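Local coordinates for protein MgGH51 (Meripilus giganteus, PDB 6ZPV) that probably releases terminal alpha-L-arabinofuranosyl residues from arabinose-containing polysaccharides by hydrolysis, as a fungal arabinofuranosidase of glycoside hydrolase family 51, at residues 222-228 / 282-288. Residues are numbered along the deposited sequence; the frame is centred on the assembly and turned at random.
Sequences PSFFRFP and GMEPIMA
Ala288 N and Phe227 O, 2.9 Å apart and nearly straight at 172°, form one of five main-chain hydrogen bonds that join the parallel segments 222-228 and 282-288. The others show the alternation expected of parallel pairing: Glu284 N donates to Ser223 O, Phe225 N to Glu284 O (2.9 Å), Ile286 N to Phe225 O, and Phe227 N to Ile286 O at 3.1 Å. The Ile286 amide approaches Phe225 O from above the carbonyl plane rather than along a lone pair. These are neighbouring strands of the (beta/alpha)8 barrel of family 51, linked by a crossover that includes helix 271-281. Arg226 points into the barrel, where Glu347 and Glu429 hold its guanidinium group by salt bridges. On that same face, Ile286 CD1 rests over the Phe224 ring in a CH-pi contact, 4.0 Å from its centroid. The opposite face packs against helix 271-281. Here Phe227 CG lies between its backbone N and carbonyl carbon (chi1 81°), which brings the ring back toward the partner strand; Pro285 CB meets its edge at CE1 (3.8 Å), and Met287 CG touches CZ (3.8 Å). With an alanine in place of Phe227, Pro285 and Met287 would probably lose the ring they pack on, and Phe278 its edge-to-face neighbour. At the start of the pairing, Met283 SD sits at the edge of the Phe225 ring, a Met-aromatic contact, and presses on Pro222 CG at 3.5 Å.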
ATOM      1  N   PRO A 222       7.487  -4.255  -9.275  1.00 12.27           N
ATOM      2  CA  PRO A 222       6.162  -4.882  -9.322  1.00 11.80           C
ATOM      3  C   PRO A 222       5.490  -4.673 -10.672  1.00 11.65           C
ATOM      4  O   PRO A 222       5.644  -3.621 -11.304  1.00 12.96           O
ATOM      5  CB  PRO A 222       5.384  -4.168  -8.247  1.00 12.77           C
ATOM      6  CG  PRO A 222       6.007  -2.793  -8.219  1.00 13.08           C
ATOM      7  CD  PRO A 222       7.499  -3.022  -8.473  1.00 13.38           C
ATOM      8  N   SER A 223       4.619  -5.600 -11.016  1.00 11.41           N
ATOM      9  CA  SER A 223       3.853  -5.529 -12.272  1.00 11.19           C
ATOM     10  C   SER A 223       2.394  -5.132 -12.031  1.00 11.01           C
ATOM     11  O   SER A 223       1.731  -4.688 -12.983  1.00 12.17           O
ATOM     12  CB  SER A 223       3.845  -6.843 -13.015  1.00 12.82           C
ATOM     13  OG  SER A 223       3.204  -7.854 -12.254  1.00 16.04           O
ATOM     14  N   PHE A 224       1.883  -5.302 -10.827  1.00 10.55           N
ATOM     15  CA  PHE A 224       0.479  -4.997 -10.539  1.00 10.45           C
ATOM     16  C   PHE A 224       0.378  -4.471  -9.125  1.00 10.29           C
ATOM     17  O   PHE A 224       1.269  -4.601  -8.289  1.00 10.93           O
ATOM     18  CB  PHE A 224      -0.424  -6.223 -10.691  1.00 10.66           C
ATOM     19  CG  PHE A 224      -0.215  -7.307  -9.671  1.00 10.63           C
ATOM     20  CD1 PHE A 224      -0.757  -7.217  -8.381  1.00 10.50           C
ATOM     21  CD2 PHE A 224       0.590  -8.402  -9.952  1.00 11.12           C
ATOM     22  CE1 PHE A 224      -0.511  -8.145  -7.413  1.00 10.53           C
ATOM     23  CE2 PHE A 224       0.819  -9.364  -8.983  1.00 10.88           C
ATOM     24  CZ  PHE A 224       0.285  -9.240  -7.722  1.00 10.82           C
ATOM     25  N   PHE A 225      -0.771  -3.873  -8.861  1.00 10.58           N
ATOM     26  CA  PHE A 225      -1.118  -3.287  -7.554  1.00 10.57           C
ATOM     27  C   PHE A 225      -2.572  -3.657  -7.249  1.00 10.31           C
ATOM     28  O   PHE A 225      -3.506  -3.165  -7.920  1.00 10.70           O
ATOM     29  CB  PHE A 225      -0.906  -1.768  -7.610  1.00 10.80           C
ATOM     30  CG  PHE A 225      -0.925  -1.030  -6.305  1.00 10.67           C
ATOM     31  CD1 PHE A 225      -2.111  -0.633  -5.696  1.00 10.93           C
ATOM     32  CD2 PHE A 225       0.231  -0.634  -5.688  1.00 11.97           C
ATOM     33  CE1 PHE A 225      -2.112   0.188  -4.578  1.00 11.85           C
ATOM     34  CE2 PHE A 225       0.245   0.187  -4.582  1.00 13.17           C
ATOM     35  CZ  PHE A 225      -0.950   0.613  -4.022  1.00 12.60           C
ATOM     36  N   ARG A 226      -2.782  -4.531  -6.281  1.00 10.07           N
ATOM     37  CA  ARG A 226      -4.131  -4.964  -5.824  1.00 10.25           C
ATOM     38  C   ARG A 226      -4.626  -3.945  -4.798  1.00  9.81           C
ATOM     39  O   ARG A 226      -3.886  -3.598  -3.840  1.00 11.34           O
ATOM     40  CB  ARG A 226      -4.054  -6.365  -5.206  1.00 10.79           C
ATOM     41  CG  ARG A 226      -5.385  -6.913  -4.785  1.00 10.82           C
ATOM     42  CD  ARG A 226      -5.256  -8.039  -3.764  1.00 11.11           C
ATOM     43  NE  ARG A 226      -6.549  -8.552  -3.312  1.00 10.62           N
ATOM     44  CZ  ARG A 226      -6.784  -9.025  -2.085  1.00 10.94           C
ATOM     45  NH1 ARG A 226      -5.773  -9.190  -1.220  1.00 10.96           N
ATOM     46  NH2 ARG A 226      -8.029  -9.300  -1.728  1.00 10.73           N
ATOM     47  N   PHE A 227      -5.843  -3.421  -4.947  1.00  9.83           N
ATOM     48  CA  PHE A 227      -6.330  -2.333  -4.079  1.00 10.06           C
ATOM     49  C   PHE A 227      -7.821  -2.223  -4.265  1.00 10.09           C
ATOM     50  O   PHE A 227      -8.348  -2.691  -5.301  1.00 10.18           O
ATOM     51  CB  PHE A 227      -5.639  -1.016  -4.449  1.00 10.12           C
ATOM     52  CG  PHE A 227      -6.235  -0.306  -5.644  1.00 10.18           C
ATOM     53  CD1 PHE A 227      -6.142  -0.844  -6.896  1.00 10.71           C
ATOM     54  CD2 PHE A 227      -7.004   0.833  -5.444  1.00 11.01           C
ATOM     55  CE1 PHE A 227      -6.796  -0.258  -7.957  1.00 11.40           C
ATOM     56  CE2 PHE A 227      -7.643   1.417  -6.506  1.00 11.50           C
ATOM     57  CZ  PHE A 227      -7.566   0.864  -7.767  1.00 11.43           C
ATOM     58  N   PRO A 228      -8.584  -1.539  -3.386  1.00  9.85           N
ATOM     59  CA  PRO A 228      -8.147  -0.898  -2.137  1.00  9.68           C
ATOM     60  C   PRO A 228      -8.224  -1.809  -0.921  1.00  9.65           C
ATOM     61  O   PRO A 228      -8.013  -1.348   0.218  1.00 10.21           O
ATOM     62  CB  PRO A 228      -9.103   0.275  -2.011  1.00 10.82           C
ATOM     63  CG  PRO A 228     -10.396  -0.293  -2.552  1.00 10.69           C
ATOM     64  CD  PRO A 228      -9.947  -1.119  -3.739  1.00 10.48           C
ATOM     65  N   GLY A 282       4.342   2.095 -14.165  1.00 13.50           N
ATOM     66  CA  GLY A 282       4.109   0.958 -15.083  1.00 14.82           C
ATOM     67  C   GLY A 282       3.400  -0.224 -14.479  1.00 14.15           C
ATOM     68  O   GLY A 282       3.356  -1.251 -15.131  1.00 20.36           O
ATOM     69  N   MET A 283       2.830  -0.092 -13.288  1.00 13.48           N
ATOM     70  CA  MET A 283       2.000  -1.161 -12.730  1.00 12.46           C
ATOM     71  C   MET A 283       0.608  -1.146 -13.361  1.00 11.82           C
ATOM     72  O   MET A 283       0.149  -0.078 -13.758  1.00 13.20           O
ATOM     73  CB  MET A 283       1.823  -0.998 -11.214  1.00 12.55           C
ATOM     74  CG  MET A 283       3.096  -1.227 -10.422  1.00 14.90           C
ATOM     75  SD  MET A 283       2.853  -1.230  -8.637  0.95 14.12           S
ATOM     76  CE  MET A 283       3.850   0.176  -8.171  1.00 19.24           C
ATOM     77  N   GLU A 284      -0.042  -2.290 -13.390  1.00 11.08           N
ATOM     78  CA  GLU A 284      -1.455  -2.342 -13.729  1.00 11.26           C
ATOM     79  C   GLU A 284      -2.269  -2.718 -12.498  1.00 10.60           C
ATOM     80  O   GLU A 284      -1.797  -3.410 -11.577  1.00 11.74           O
ATOM     81  CB  GLU A 284      -1.751  -3.316 -14.851  1.00 12.32           C
ATOM     82  CG  GLU A 284      -1.566  -4.788 -14.527  1.00 12.34           C
ATOM     83  CD  GLU A 284      -1.855  -5.645 -15.751  1.00 12.86           C
ATOM     84  OE1 GLU A 284      -0.887  -6.186 -16.338  1.00 14.56           O
ATOM     85  OE2 GLU A 284      -3.036  -5.732 -16.134  1.00 13.80           O
ATOM     86  N   PRO A 285      -3.531  -2.249 -12.411  1.00 10.45           N
ATOM     87  CA  PRO A 285      -4.353  -2.564 -11.248  1.00 10.81           C
ATOM     88  C   PRO A 285      -4.915  -3.968 -11.270  1.00 10.64           C
ATOM     89  O   PRO A 285      -5.312  -4.490 -12.287  1.00 11.63           O
ATOM     90  CB  PRO A 285      -5.508  -1.537 -11.346  1.00 11.92           C
ATOM     91  CG  PRO A 285      -5.577  -1.239 -12.815  1.00 11.77           C
ATOM     92  CD  PRO A 285      -4.162  -1.270 -13.323  1.00 12.05           C
ATOM     93  N   ILE A 286      -5.077  -4.498 -10.033  1.00 10.90           N
ATOM     94  CA  ILE A 286      -6.071  -5.550  -9.753  1.00 10.49           C
ATOM     95  C   ILE A 286      -7.051  -4.875  -8.812  1.00 10.55           C
ATOM     96  O   ILE A 286      -6.755  -4.725  -7.623  1.00 11.09           O
ATOM     97  CB  ILE A 286      -5.447  -6.833  -9.237  1.00 10.57           C
ATOM     98  CG1 ILE A 286      -4.473  -7.436 -10.242  1.00 11.21           C
ATOM     99  CG2 ILE A 286      -6.571  -7.807  -8.866  1.00 11.40           C
ATOM    100  CD1 ILE A 286      -3.765  -8.700  -9.824  1.00 12.30           C
ATOM    101  N   MET A 287      -8.154  -4.360  -9.355  1.00 10.08           N
ATOM    102  CA  MET A 287      -9.040  -3.479  -8.600  1.00 10.20           C
ATOM    103  C   MET A 287     -10.206  -4.261  -8.013  1.00  9.89           C
ATOM    104  O   MET A 287     -10.924  -4.954  -8.734  1.00 10.55           O
ATOM    105  CB  MET A 287      -9.558  -2.370  -9.494  1.00 10.36           C
ATOM    106  CG  MET A 287     -10.416  -1.369  -8.744  1.00 10.35           C
ATOM    107  SD  MET A 287     -10.978   0.045  -9.707  1.00 10.97           S
ATOM    108  CE  MET A 287     -12.168  -0.764 -10.758  1.00 11.86           C
ATOM    109  N   ALA A 288     -10.405  -4.131  -6.712  1.00  9.96           N
ATOM    110  CA  ALA A 288     -11.536  -4.759  -6.037  1.00  9.97           C
ATOM    111  C   ALA A 288     -12.771  -3.833  -6.092  1.00  9.72           C
ATOM    112  O   ALA A 288     -12.670  -2.606  -6.083  1.00 10.58           O
ATOM    113  CB  ALA A 288     -11.215  -5.106  -4.610  1.00 10.53           C
TER
HETATM  114  O   HOH W   1       2.681  -4.020 -15.598  0.50 16.41           O
HETATM  115  O   HOH W   2       1.565  -5.151 -15.764  0.50 23.34           O